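Local coordinates for isoform A of Peptidoglycan-recognition protein LB (Drosophila melanogaster, PDB 7NSZ) that hydrolyses the amide link between N-acetylmuramoyl groups and L-amino acids in bacterial peptidoglycan with one bound zinc ion, degrading it as part of innate immunity, at residues Q35-Y40 against Y144-Y149; I43-M48 against T160-G165; H102-N107 against Q156-E161; I113-D118 against Q127-A132; K150-R155 against T178-T183. The protein carries 1 engineered substitution. All blocks are in the same frame, centred on the assembly; numbering follows the deposited sequence. Where two conformers were deposited one is given.

Contact 1 (Q35-Y40 against Y144-Y149)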
# COMPACT_ATOMS: atom_id res chain seq x y z
N GLN A 35 15.18 0.04 9.70
CA GLN A 35 15.54 -1.19 10.43
C GLN A 35 14.34 -1.64 11.26
O GLN A 35 13.53 -0.79 11.68
CB GLN A 35 16.82 -0.93 11.25
CG GLN A 35 18.08 -0.76 10.40
CD GLN A 35 18.17 0.58 9.71
OE1 GLN A 35 18.07 1.65 10.34
NE2 GLN A 35 18.38 0.55 8.40
N GLY A 36 14.30 -2.95 11.51
CA GLY A 36 13.40 -3.59 12.48
C GLY A 36 12.00 -3.70 11.89
O GLY A 36 11.72 -3.17 10.78
N PRO A 37 11.08 -4.37 12.58
CA PRO A 37 9.74 -4.59 12.04
C PRO A 37 8.96 -3.28 12.00
O PRO A 37 9.06 -2.46 12.87
CB PRO A 37 9.09 -5.57 13.01
CG PRO A 37 9.81 -5.32 14.29
CD PRO A 37 11.22 -4.96 13.91
N ALA A 38 8.15 -3.09 10.98
CA ALA A 38 7.40 -1.83 10.84
C ALA A 38 6.28 -1.78 11.86
O ALA A 38 5.50 -2.69 11.96
CB ALA A 38 6.80 -1.75 9.47
N PRO A 39 6.17 -0.68 12.63
CA PRO A 39 5.11 -0.58 13.61
C PRO A 39 3.77 -0.12 13.03
O PRO A 39 2.81 -0.22 13.75
CB PRO A 39 5.67 0.44 14.61
CG PRO A 39 6.58 1.28 13.81
CD PRO A 39 7.23 0.33 12.83
N TYR A 40 3.74 0.35 11.76
CA TYR A 40 2.49 0.80 11.11
C TYR A 40 2.30 0.17 9.75
O TYR A 40 3.27 -0.12 9.00
CB TYR A 40 2.49 2.31 10.92
CG TYR A 40 2.54 3.07 12.22
CD1 TYR A 40 3.75 3.45 12.76
CD2 TYR A 40 1.38 3.30 12.95
CE1 TYR A 40 3.81 4.13 13.97
CE2 TYR A 40 1.42 3.98 14.15
CZ TYR A 40 2.63 4.38 14.66
OH TYR A 40 2.59 5.05 15.86
N TYR A 144 8.71 -8.72 9.28
CA TYR A 144 8.80 -7.38 8.64
C TYR A 144 7.80 -6.39 9.24
O TYR A 144 8.01 -5.16 9.10
CB TYR A 144 8.55 -7.44 7.12
CG TYR A 144 9.52 -8.32 6.37
CD1 TYR A 144 9.05 -9.26 5.49
CD2 TYR A 144 10.89 -8.19 6.50
CE1 TYR A 144 9.88 -10.09 4.76
CE2 TYR A 144 11.75 -9.03 5.81
CZ TYR A 144 11.23 -9.99 4.95
OH TYR A 144 12.06 -10.81 4.23
N ILE A 145 6.69 -6.89 9.79
CA ILE A 145 5.64 -6.04 10.40
C ILE A 145 5.53 -6.40 11.88
O ILE A 145 5.49 -7.61 12.20
CB ILE A 145 4.29 -6.25 9.69
CG1 ILE A 145 4.40 -5.87 8.23
CG2 ILE A 145 3.24 -5.45 10.42
CD1 ILE A 145 3.17 -6.08 7.42
N ASP A 146 5.58 -5.42 12.76
CA ASP A 146 5.45 -5.67 14.21
C ASP A 146 4.19 -6.48 14.46
O ASP A 146 3.13 -6.19 13.94
CB ASP A 146 5.45 -4.33 14.92
CG ASP A 146 5.69 -4.49 16.40
OD1 ASP A 146 6.80 -4.09 16.81
OD2 ASP A 146 4.77 -5.04 17.09
N PRO A 147 4.23 -7.53 15.31
CA PRO A 147 3.02 -8.27 15.65
C PRO A 147 1.94 -7.42 16.33
O PRO A 147 0.82 -7.79 16.19
CB PRO A 147 3.49 -9.38 16.62
CG PRO A 147 4.85 -8.93 17.10
CD PRO A 147 5.42 -8.04 16.01
N ALA A 148 2.31 -6.30 16.93
CA ALA A 148 1.37 -5.30 17.49
C ALA A 148 1.28 -4.06 16.60
O ALA A 148 1.04 -2.94 17.12
CB ALA A 148 1.81 -4.92 18.88
N TYR A 149 1.34 -4.26 15.29
CA TYR A 149 1.25 -3.11 14.36
C TYR A 149 -0.05 -2.35 14.59
O TYR A 149 -1.10 -2.90 14.96
CB TYR A 149 1.44 -3.59 12.91
CG TYR A 149 0.30 -4.41 12.39
CD1 TYR A 149 -0.77 -3.85 11.73
CD2 TYR A 149 0.27 -5.79 12.58
CE1 TYR A 149 -1.85 -4.59 11.32
CE2 TYR A 149 -0.80 -6.55 12.15
CZ TYR A 149 -1.86 -5.96 11.49
OH TYR A 149 -2.95 -6.66 11.03
O HOH W 1 8.09 -2.27 15.72
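Ala38 and Ile145 form a parallel beta bridge, their CA atoms 4.6 Å apart, with two nearly straight backbone bonds: Ala38 N gives to Tyr144 O at 2.8 Å, and Asp146 N gives to Ala38 O at the same length. In this amidase fold the bridge ties the start of strand 38-45 to the short strand 145-146, which follows helix 126-142. Ala38 CB and the Ile145 side chain lie on one face, where both meet Val111 and Ile145 also reaches Val140 of that helix. Beyond the bridge, Pro37 CB sits 3.5 Å from Asp146 N, its ring crossing the aspartate side chain obliquely. Asp146 has CG anti to its backbone N (chi1 -165°), and its CB lies 4.0 Å from Pro39 CA. A water donates to Asp146 OD1 and, at 3.0 Å, to Pro37 O. The other branch, OD2, accepts Ala148 N at 2.8 Å through its anti lone pair, an Asx turn laid over the type I turn from Asp146 to Tyr149. An alanine in place of Asp146 would probably leave Ala148 N and the water without their carboxylate acceptor, and the turn more mobile. At the end of that turn Tyr149 CA makes a CA-H...O contact with Pro39 O at 3.3 Å.

Contact 2 (I43-M48 against T160-G165). With ZN (zinc ion), chain B.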
# COMPACT_ATOMS: atom_id res chain seq x y z
N ILE A 43 -2.91 2.20 4.71
CA ILE A 43 -3.72 1.82 3.53
C ILE A 43 -4.04 3.03 2.68
O ILE A 43 -4.43 4.09 3.21
CB ILE A 43 -5.02 1.10 3.95
CG1 ILE A 43 -4.74 -0.11 4.84
CG2 ILE A 43 -5.85 0.74 2.76
CD1 ILE A 43 -3.85 -1.16 4.23
N HIS A 44 -3.91 2.86 1.39
CA HIS A 44 -4.18 3.85 0.33
C HIS A 44 -5.09 3.27 -0.72
O HIS A 44 -5.15 2.03 -0.90
CB HIS A 44 -2.85 4.30 -0.35
CG HIS A 44 -1.82 4.77 0.61
ND1 HIS A 44 -1.70 6.14 0.85
CD2 HIS A 44 -0.83 4.20 1.30
CE1 HIS A 44 -0.71 6.36 1.65
NE2 HIS A 44 -0.13 5.19 1.98
N HIS A 45 -5.73 4.16 -1.50
CA HIS A 45 -6.24 3.83 -2.83
C HIS A 45 -5.42 4.60 -3.85
O HIS A 45 -4.71 5.57 -3.50
CB HIS A 45 -7.76 4.02 -3.05
CG HIS A 45 -8.19 5.44 -3.16
ND1 HIS A 45 -9.48 5.70 -3.60
CD2 HIS A 45 -7.63 6.61 -2.86
CE1 HIS A 45 -9.64 7.00 -3.59
NE2 HIS A 45 -8.60 7.57 -3.10
N SER A 46 -5.48 4.18 -5.10
CA SER A 46 -4.70 4.90 -6.13
C SER A 46 -5.49 6.07 -6.70
O SER A 46 -4.86 7.05 -7.14
CB SER A 46 -4.24 3.99 -7.26
OG SER A 46 -5.32 3.38 -7.94
N TYR A 47 -6.81 5.96 -6.73
CA TYR A 47 -7.80 6.88 -7.39
C TYR A 47 -7.71 6.77 -8.92
O TYR A 47 -8.69 6.37 -9.54
CB TYR A 47 -7.68 8.31 -6.86
CG TYR A 47 -8.61 9.26 -7.56
CD1 TYR A 47 -9.98 9.11 -7.45
CD2 TYR A 47 -8.11 10.13 -8.52
CE1 TYR A 47 -10.84 9.89 -8.21
CE2 TYR A 47 -8.96 10.93 -9.28
CZ TYR A 47 -10.33 10.79 -9.13
OH TYR A 47 -11.18 11.59 -9.85
N MET A 48 -6.56 7.12 -9.47
CA MET A 48 -6.19 6.87 -10.87
C MET A 48 -4.78 6.32 -10.83
O MET A 48 -3.90 6.95 -10.24
CB MET A 48 -6.23 8.16 -11.71
CG MET A 48 -7.62 8.81 -11.75
SD MET A 48 -7.67 10.37 -12.70
CE MET A 48 -7.76 9.72 -14.37
N THR A 160 -6.14 14.38 3.41
CA THR A 160 -6.46 13.66 2.16
C THR A 160 -7.74 12.86 2.38
O THR A 160 -7.98 12.50 3.54
CB THR A 160 -5.34 12.68 1.75
OG1 THR A 160 -5.72 12.09 0.53
CG2 THR A 160 -5.09 11.55 2.72
N GLU A 161 -8.45 12.55 1.32
CA GLU A 161 -9.60 11.61 1.26
C GLU A 161 -9.14 10.13 1.22
O GLU A 161 -9.90 9.25 1.62
CB GLU A 161 -10.34 11.95 -0.02
CG GLU A 161 -11.59 11.18 -0.29
CD GLU A 161 -12.53 11.93 -1.23
OE1 GLU A 161 -13.69 11.52 -1.37
OE2 GLU A 161 -12.09 12.93 -1.84
N CYS A 162 -7.94 9.91 0.71
CA CYS A 162 -7.35 8.55 0.61
C CYS A 162 -7.50 7.83 1.96
O CYS A 162 -7.14 8.37 3.01
CB CYS A 162 -5.89 8.68 0.20
SG CYS A 162 -5.11 7.08 0.03
N PRO A 163 -7.92 6.54 2.00
CA PRO A 163 -8.14 5.62 0.87
C PRO A 163 -9.55 5.52 0.28
O PRO A 163 -9.90 4.55 -0.30
CB PRO A 163 -7.75 4.27 1.51
CG PRO A 163 -8.30 4.39 2.95
CD PRO A 163 -7.93 5.82 3.30
N GLY A 164 -10.30 6.63 0.40
CA GLY A 164 -11.72 6.67 -0.00
C GLY A 164 -12.58 6.31 1.18
O GLY A 164 -12.24 5.47 1.96
N GLY A 165 -13.74 6.97 1.32
CA GLY A 165 -14.62 6.73 2.45
C GLY A 165 -15.06 5.28 2.57
O GLY A 165 -15.08 4.80 3.68
ZN ZN B . -2.91 7.65 0.11
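His44 and Cys162 meet at the zinc ion, which His44 ND1 binds at 2.1 Å and Cys162 SG at 2.3 Å. Cys162 holds SG anti to its backbone N (chi1 -179°), and the sulfur comes to the edge of the His44 imidazole, near its plane, with His44 CB 3.6 Å away. The same sulfur accepts the backbone N-H of His45, the residue after His44, with His45 N 3.4 Å from Cys162 SG, so a metal bond and a hydrogen bond both act on it. His154 ND1 supplies the third protein ligand, giving the two-histidine, one-cysteine zinc site of the catalytic peptidoglycan-recognition proteins at the end of strand 38-45. Phe80, an engineered substitution at a position thought to be essential for coordinating the zinc-bound water, packs near the His44 ring, and His102 ND1 is hydrogen-bonded to His44 NE2. His45 has a different first torsion: its CG stands between the backbone N and the carbonyl carbon (chi1 74°). One face of its ring takes the 163-164 peptide. Pro163 O lies 3.3 Å above the plane of the His45 ring, offset toward the rim, and Gly164 N sits over the centre, while His45 ND1 bonds to Trp119 N. Pro163, preceded by a cis peptide, sets CB 3.6 Å from His44 C, and Ile43 CG2 reaches that same CB at 4.2 Å.

Contact 3 (H102-N107 against Q156-E161)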
# COMPACT_ATOMS: atom_id res chain seq x y z
N HIS A 102 4.83 7.73 0.68
CA HIS A 102 3.36 7.61 0.67
C HIS A 102 2.70 8.29 1.87
O HIS A 102 1.52 8.54 1.76
CB HIS A 102 2.93 6.13 0.53
CG HIS A 102 3.33 5.28 1.68
ND1 HIS A 102 2.58 5.13 2.84
CD2 HIS A 102 4.49 4.62 1.91
CE1 HIS A 102 3.30 4.44 3.70
NE2 HIS A 102 4.52 4.14 3.17
N ALA A 103 3.37 8.43 2.99
CA ALA A 103 2.70 8.93 4.21
C ALA A 103 3.71 9.72 5.01
O ALA A 103 4.50 9.16 5.73
CB ALA A 103 2.15 7.78 5.00
N PRO A 104 3.68 11.07 4.88
CA PRO A 104 4.60 11.91 5.67
C PRO A 104 4.61 11.56 7.16
O PRO A 104 3.54 11.36 7.73
CB PRO A 104 4.05 13.33 5.40
CG PRO A 104 3.39 13.24 4.05
CD PRO A 104 2.81 11.82 3.98
N LYS A 105 5.79 11.47 7.74
CA LYS A 105 6.06 11.15 9.15
C LYS A 105 5.97 9.64 9.39
O LYS A 105 6.40 9.21 10.48
CB LYS A 105 5.09 11.82 10.13
CG LYS A 105 4.85 13.31 9.98
CD LYS A 105 6.06 14.04 10.36
CE LYS A 105 5.83 15.53 10.48
NZ LYS A 105 7.03 16.19 11.02
N TYR A 106 5.55 8.84 8.40
CA TYR A 106 5.48 7.37 8.57
C TYR A 106 6.31 6.61 7.55
O TYR A 106 6.29 5.38 7.54
CB TYR A 106 4.03 6.91 8.46
CG TYR A 106 3.22 7.34 9.66
CD1 TYR A 106 2.71 8.62 9.80
CD2 TYR A 106 2.99 6.45 10.69
CE1 TYR A 106 1.97 8.99 10.91
CE2 TYR A 106 2.30 6.80 11.83
CZ TYR A 106 1.77 8.07 11.92
OH TYR A 106 1.03 8.42 13.01
N ASN A 107 6.99 7.31 6.63
CA ASN A 107 7.64 6.61 5.49
C ASN A 107 8.75 5.68 5.94
O ASN A 107 8.98 4.65 5.29
CB ASN A 107 8.15 7.63 4.48
CG ASN A 107 7.02 8.22 3.68
OD1 ASN A 107 6.11 7.52 3.22
ND2 ASN A 107 7.07 9.53 3.48
N GLN A 156 -5.82 9.59 8.10
CA GLN A 156 -5.59 9.79 9.53
C GLN A 156 -4.31 10.54 9.80
O GLN A 156 -4.16 11.02 10.95
CB GLN A 156 -5.62 8.44 10.23
CG GLN A 156 -7.00 7.83 10.17
CD GLN A 156 -7.00 6.46 10.78
OE1 GLN A 156 -6.70 5.44 10.14
NE2 GLN A 156 -7.32 6.34 12.05
N VAL A 157 -3.42 10.71 8.81
CA VAL A 157 -2.10 11.35 9.09
C VAL A 157 -1.88 12.57 8.19
O VAL A 157 -0.82 13.19 8.38
CB VAL A 157 -0.98 10.29 9.02
CG1 VAL A 157 -1.34 9.09 9.90
CG2 VAL A 157 -0.68 9.80 7.62
N ARG A 158 -2.76 12.82 7.23
CA ARG A 158 -2.60 13.97 6.32
C ARG A 158 -3.95 14.39 5.84
O ARG A 158 -4.95 13.65 5.92
CB ARG A 158 -1.75 13.64 5.09
CG ARG A 158 -0.27 13.52 5.39
CD ARG A 158 0.34 14.82 5.84
NE ARG A 158 0.03 15.93 4.96
CZ ARG A 158 0.18 17.20 5.30
NH1 ARG A 158 0.70 17.50 6.48
NH2 ARG A 158 -0.22 18.12 4.44
N ASP A 159 -4.00 15.62 5.33
CA ASP A 159 -5.26 16.15 4.81
C ASP A 159 -5.50 15.54 3.44
O ASP A 159 -5.05 16.12 2.44
CB ASP A 159 -5.18 17.67 4.82
CG ASP A 159 -6.34 18.35 4.16
OD1 ASP A 159 -7.46 17.78 4.16
OD2 ASP A 159 -6.12 19.51 3.73
N THR A 160 -6.14 14.38 3.41
CA THR A 160 -6.46 13.66 2.16
C THR A 160 -7.74 12.86 2.38
O THR A 160 -7.98 12.50 3.54
CB THR A 160 -5.34 12.68 1.75
OG1 THR A 160 -5.72 12.09 0.53
CG2 THR A 160 -5.09 11.55 2.72
N GLU A 161 -8.45 12.55 1.32
CA GLU A 161 -9.60 11.61 1.26
C GLU A 161 -9.14 10.13 1.22
O GLU A 161 -9.90 9.25 1.62
CB GLU A 161 -10.34 11.95 -0.02
CG GLU A 161 -11.59 11.18 -0.29
CD GLU A 161 -12.53 11.93 -1.23
OE1 GLU A 161 -13.69 11.52 -1.37
OE2 GLU A 161 -12.09 12.93 -1.84
O HOH W 2 1.74 13.18 8.92
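Asn107 OD1 takes two backbone N-H groups, His102 N and Ala103 N, each at 2.9 Å and from opposite faces of the amide plane, and with them closes the 102-107 loop that carries Ala103, Pro104 and Tyr106 against Val157 and Arg158. Tyr106 N adds a backbone bond to Ala103 O. Between the two loops the main meeting is apolar: Val157 CG1, anti to its carbonyl carbon (chi1 -51°), comes obliquely to the Tyr106 ring and touches CE1 at 3.5 Å. Val157 CG2 reaches Ala103 CB at 4.4 Å. Further out the Pro104 ring and the Arg158 side chain cross at about a right angle, Pro104 CD lying 3.8 Å from Arg158 CG, on an arginine chain bent at both chi2 and chi3. A leucine in place of Tyr106 would lack the outer ring atoms that Val157 CG1 touches and the edge-to-face partner of Tyr40, and would probably leave both more loosely packed. A water spans the two loops, donating to Pro104 O at 2.8 Å and to Val157 O at 2.6 Å. With no direct hydrogen bond between the segments, their fit rests on side-chain shape and on that shared water.

Contact 4 (I113-D118 against Q127-A132)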
# COMPACT_ATOMS: atom_id res chain seq x y z
N ILE A 113 0.41 0.30 1.58
CA ILE A 113 -0.23 -0.66 0.67
C ILE A 113 -1.28 0.09 -0.12
O ILE A 113 -2.16 0.69 0.53
CB ILE A 113 -0.88 -1.83 1.44
CG1 ILE A 113 0.14 -2.57 2.31
CG2 ILE A 113 -1.59 -2.79 0.48
CD1 ILE A 113 -0.51 -3.58 3.30
N VAL A 114 -1.18 0.13 -1.43
CA VAL A 114 -2.20 0.78 -2.28
C VAL A 114 -3.10 -0.30 -2.87
O VAL A 114 -2.66 -1.26 -3.50
CB VAL A 114 -1.57 1.68 -3.35
CG1 VAL A 114 -0.72 0.93 -4.36
CG2 VAL A 114 -2.65 2.49 -4.05
N LEU A 115 -4.40 -0.12 -2.70
CA LEU A 115 -5.41 -0.92 -3.40
C LEU A 115 -5.76 -0.18 -4.68
O LEU A 115 -6.31 0.92 -4.61
CB LEU A 115 -6.65 -1.19 -2.53
CG LEU A 115 -6.52 -2.38 -1.59
CD1 LEU A 115 -5.62 -2.13 -0.43
CD2 LEU A 115 -7.92 -2.80 -1.07
N ILE A 116 -5.33 -0.68 -5.82
CA ILE A 116 -5.49 0.04 -7.10
C ILE A 116 -6.99 0.25 -7.35
O ILE A 116 -7.81 -0.69 -7.21
CB ILE A 116 -4.81 -0.72 -8.26
CG1 ILE A 116 -3.30 -0.80 -8.01
CG2 ILE A 116 -5.11 -0.10 -9.61
CD1 ILE A 116 -2.59 -1.85 -8.82
N GLY A 117 -7.36 1.49 -7.62
CA GLY A 117 -8.74 1.88 -7.94
C GLY A 117 -9.15 3.07 -7.13
O GLY A 117 -8.38 3.60 -6.30
N ASP A 118 -10.39 3.49 -7.41
CA ASP A 118 -11.08 4.57 -6.70
C ASP A 118 -12.08 3.92 -5.74
O ASP A 118 -13.07 3.38 -6.24
CB ASP A 118 -11.77 5.51 -7.70
CG ASP A 118 -12.67 6.57 -7.05
OD1 ASP A 118 -12.56 6.82 -5.84
OD2 ASP A 118 -13.43 7.22 -7.82
N GLN A 127 -11.40 -10.34 -3.40
CA GLN A 127 -10.02 -10.82 -3.66
C GLN A 127 -8.98 -9.74 -3.32
O GLN A 127 -7.86 -10.10 -2.96
CB GLN A 127 -9.86 -11.33 -5.10
CG GLN A 127 -10.02 -10.31 -6.20
CD GLN A 127 -11.43 -10.09 -6.68
OE1 GLN A 127 -12.38 -10.46 -5.98
NE2 GLN A 127 -11.56 -9.41 -7.80
N MET A 128 -9.32 -8.46 -3.47
CA MET A 128 -8.40 -7.36 -3.10
C MET A 128 -8.31 -7.28 -1.59
O MET A 128 -7.22 -7.10 -1.05
CB MET A 128 -8.86 -6.03 -3.70
CG MET A 128 -8.82 -6.03 -5.22
SD MET A 128 -9.19 -4.39 -5.87
CE MET A 128 -7.68 -3.56 -5.41
N LEU A 129 -9.44 -7.37 -0.89
CA LEU A 129 -9.43 -7.27 0.59
C LEU A 129 -8.66 -8.45 1.19
O LEU A 129 -7.81 -8.26 2.07
CB LEU A 129 -10.85 -7.22 1.14
CG LEU A 129 -11.70 -6.09 0.60
CD1 LEU A 129 -13.14 -6.23 1.16
CD2 LEU A 129 -11.15 -4.70 0.85
N ASP A 130 -8.90 -9.64 0.68
CA ASP A 130 -8.17 -10.84 1.11
C ASP A 130 -6.67 -10.71 0.82
O ASP A 130 -5.84 -11.07 1.68
CB ASP A 130 -8.75 -12.06 0.40
CG ASP A 130 -10.10 -12.52 0.95
OD1 ASP A 130 -10.50 -12.03 2.02
OD2 ASP A 130 -10.68 -13.44 0.33
N ALA A 131 -6.31 -10.23 -0.38
CA ALA A 131 -4.87 -10.08 -0.69
C ALA A 131 -4.21 -9.14 0.30
O ALA A 131 -3.10 -9.41 0.78
CB ALA A 131 -4.72 -9.57 -2.08
N ALA A 132 -4.84 -8.01 0.64
CA ALA A 132 -4.22 -7.04 1.56
C ALA A 132 -4.02 -7.70 2.91
O ALA A 132 -2.98 -7.56 3.49
CB ALA A 132 -5.01 -5.76 1.64
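Helix 126-142 lies against one face of the central mixed sheet, and here its first turns meet the end of strand 110-115 through Met128 and Leu115. The short axes of strand 113-115 and helix 127-132 run nearly antiparallel, at 173°, with a closest approach of 10.0 Å. Met128 does the most reaching: its chain is extended through SD and then bends at chi3 (72°), which brings the methyl CE to 3.9 Å from Leu115 CB. Leu115 and Met128 slide past each other in opposite directions. The same CE comes within 3.4 Å of Ile116 O. This is the helix-on-sheet layer of the alpha/beta amidase fold; the preceding residue, Val114, lies on the other side of the strand, against the zinc ligand His44 and the engineered Phe80. Leu115 adds its two methyls: CD2 meets Leu129 CD2 at 4.2 Å, and CD1 meets Ala132 CB at the same distance, one helical turn further on from Met128. Ile84 of the neighbouring strand touches both Leu115 and Met128. Ile116, where the strand has given way to loop, also packs on Met62 and Met65 of helix 55-72, and its carbonyl O accepts a weak hydrogen bond from Trp119 NE1.

Contact 5 (K150-R155 against T178-T183). With ZN (zinc ion), chain B.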
# COMPACT_ATOMS: atom_id res chain seq x y z
N LYS A 150 0.02 -1.07 14.23
CA LYS A 150 -1.19 -0.23 14.14
C LYS A 150 -1.57 -0.04 12.67
O LYS A 150 -0.66 0.30 11.85
CB LYS A 150 -1.01 1.12 14.80
CG LYS A 150 -0.93 0.99 16.32
CD LYS A 150 -0.51 2.27 17.02
CE LYS A 150 -0.34 2.04 18.50
NZ LYS A 150 1.04 1.60 18.83
N LEU A 151 -2.82 -0.24 12.34
CA LEU A 151 -3.38 -0.08 10.99
C LEU A 151 -4.05 1.29 10.87
O LEU A 151 -4.96 1.59 11.71
CB LEU A 151 -4.35 -1.24 10.69
CG LEU A 151 -5.04 -1.18 9.34
CD1 LEU A 151 -4.06 -1.60 8.25
CD2 LEU A 151 -6.26 -2.08 9.36
N LEU A 152 -3.69 2.05 9.82
CA LEU A 152 -4.25 3.40 9.59
C LEU A 152 -4.59 3.59 8.13
O LEU A 152 -4.04 2.90 7.28
CB LEU A 152 -3.22 4.47 9.96
CG LEU A 152 -2.68 4.47 11.37
CD1 LEU A 152 -1.46 5.40 11.45
CD2 LEU A 152 -3.75 4.88 12.38
N GLY A 153 -5.53 4.45 7.81
CA GLY A 153 -5.67 4.98 6.47
C GLY A 153 -4.86 6.26 6.34
O GLY A 153 -4.62 6.97 7.32
N HIS A 154 -4.46 6.57 5.13
CA HIS A 154 -3.72 7.81 4.84
C HIS A 154 -4.40 9.06 5.42
O HIS A 154 -3.69 9.88 5.98
CB HIS A 154 -3.54 7.89 3.35
CG HIS A 154 -2.59 8.92 2.83
ND1 HIS A 154 -2.38 9.09 1.49
CD2 HIS A 154 -1.92 9.93 3.42
CE1 HIS A 154 -1.58 10.11 1.30
NE2 HIS A 154 -1.24 10.62 2.44
N ARG A 155 -5.72 9.11 5.33
CA ARG A 155 -6.49 10.30 5.79
C ARG A 155 -6.26 10.52 7.28
O ARG A 155 -6.61 11.64 7.73
CB ARG A 155 -7.96 10.11 5.47
CG ARG A 155 -8.61 8.92 6.13
CD ARG A 155 -10.13 8.96 6.15
NE ARG A 155 -10.64 8.99 4.79
CZ ARG A 155 -11.92 9.17 4.46
NH1 ARG A 155 -12.82 9.21 5.43
NH2 ARG A 155 -12.30 9.25 3.22
N THR A 178 -6.73 1.54 14.40
CA THR A 178 -6.76 2.45 15.55
C THR A 178 -6.88 3.89 15.12
O THR A 178 -6.78 4.23 13.93
CB THR A 178 -5.52 2.26 16.42
OG1 THR A 178 -5.68 2.91 17.68
CG2 THR A 178 -4.26 2.77 15.76
N HIS A 179 -7.23 4.74 16.09
CA HIS A 179 -7.24 6.21 15.93
C HIS A 179 -6.06 6.81 16.69
O HIS A 179 -5.82 6.48 17.84
CB HIS A 179 -8.57 6.83 16.36
CG HIS A 179 -9.66 6.60 15.40
ND1 HIS A 179 -9.94 7.41 14.35
CD2 HIS A 179 -10.55 5.59 15.35
CE1 HIS A 179 -11.00 6.94 13.71
NE2 HIS A 179 -11.38 5.80 14.30
N ILE A 180 -5.33 7.71 16.01
CA ILE A 180 -4.19 8.45 16.59
C ILE A 180 -4.65 9.21 17.86
O ILE A 180 -3.94 9.14 18.85
CB ILE A 180 -3.56 9.40 15.54
CG1 ILE A 180 -3.01 8.64 14.31
CG2 ILE A 180 -2.51 10.27 16.21
CD1 ILE A 180 -1.88 7.76 14.64
N ASN A 181 -5.83 9.80 17.84
CA ASN A 181 -6.28 10.62 18.99
C ASN A 181 -6.83 9.76 20.11
O ASN A 181 -7.25 10.35 21.14
CB ASN A 181 -7.19 11.76 18.54
CG ASN A 181 -8.43 11.31 17.84
OD1 ASN A 181 -8.77 10.11 17.86
ND2 ASN A 181 -9.15 12.24 17.24
N ASP A 182 -6.74 8.41 20.04
CA ASP A 182 -7.01 7.61 21.26
C ASP A 182 -5.97 7.91 22.34
O ASP A 182 -6.22 7.57 23.51
CB ASP A 182 -7.00 6.12 20.96
CG ASP A 182 -8.17 5.60 20.17
OD1 ASP A 182 -9.13 6.29 19.88
OD2 ASP A 182 -8.05 4.41 19.71
N THR A 183 -4.79 8.40 22.00
CA THR A 183 -3.79 8.78 23.03
C THR A 183 -3.66 10.30 23.09
O THR A 183 -3.43 10.95 22.06
CB THR A 183 -2.42 8.11 22.87
OG1 THR A 183 -1.57 8.78 21.95
CG2 THR A 183 -2.56 6.68 22.43
ZN ZN B . -2.91 7.65 0.11
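Thr178 packs against three consecutive residues of the edge strand 149-153, and this is the close part of the contact. Its backbone N gives a hydrogen bond to Leu151 O at 3.2 Å, with the donor in the carbonyl plane. Thr178 puts OG1 anti to its backbone N (chi1 -167°), which leaves CG2 in the crowded position between N and the carbonyl carbon and turned onto the strand. There CG2 lies against the first part of the Lys150 chain, 3.8 Å from CB and as far from CG. Leu152 comes alongside Thr178, pointing the same way, and its CD2 touches Thr178 O at 3.5 Å. That oxygen also accepts a bond from Gln156 NE2. Outward the contact thins. Ile180 crosses Leu152 at about a right angle, meeting it methyl to methyl, CD1 to CD1 at 4.0 Å, and the exposed 3-10 segment 180-182 carries the chain away; Asn181 there is a predicted glycosylation site, without glycan in this structure. Lys150 likewise leads off from the contact beyond CD, its chain bending at chi4 (89°). Just past the strand, His154 goes on to the zinc site, away from Thr178. For this piece of chain after helix 165-171, then, one backbone bond sets the position of Thr178, while within this contact the 3-10 part is held only by the apolar meeting of Leu152 and Ile180, with no charged pair.

In the fold
Contacts 2 and 4 are buried, contact 3 lies at the surface, and contacts 1 and 5 are partly buried toward the edge of the sheet. Strand 38-45 serves contact 1 at its start and contact 2 at its end, their centres about 23 Å apart, so one strand runs from a backbone bridge to the metal. Contact 4 is largely apolar packing with no hydrogen bond between its segments, whereas contact 2 is governed by zinc and sulfur; they meet where Ser46 OG bonds to Gly117 N. Contacts 2 and 5 share the zinc through His44, Cys162 and His154. Contact 3 joins them from outside: His102 bonds to His44, and Gln156 bonds to Thr178. Tyr106 packs on both Tyr40 and Ile180, linking contacts 1, 3 and 5.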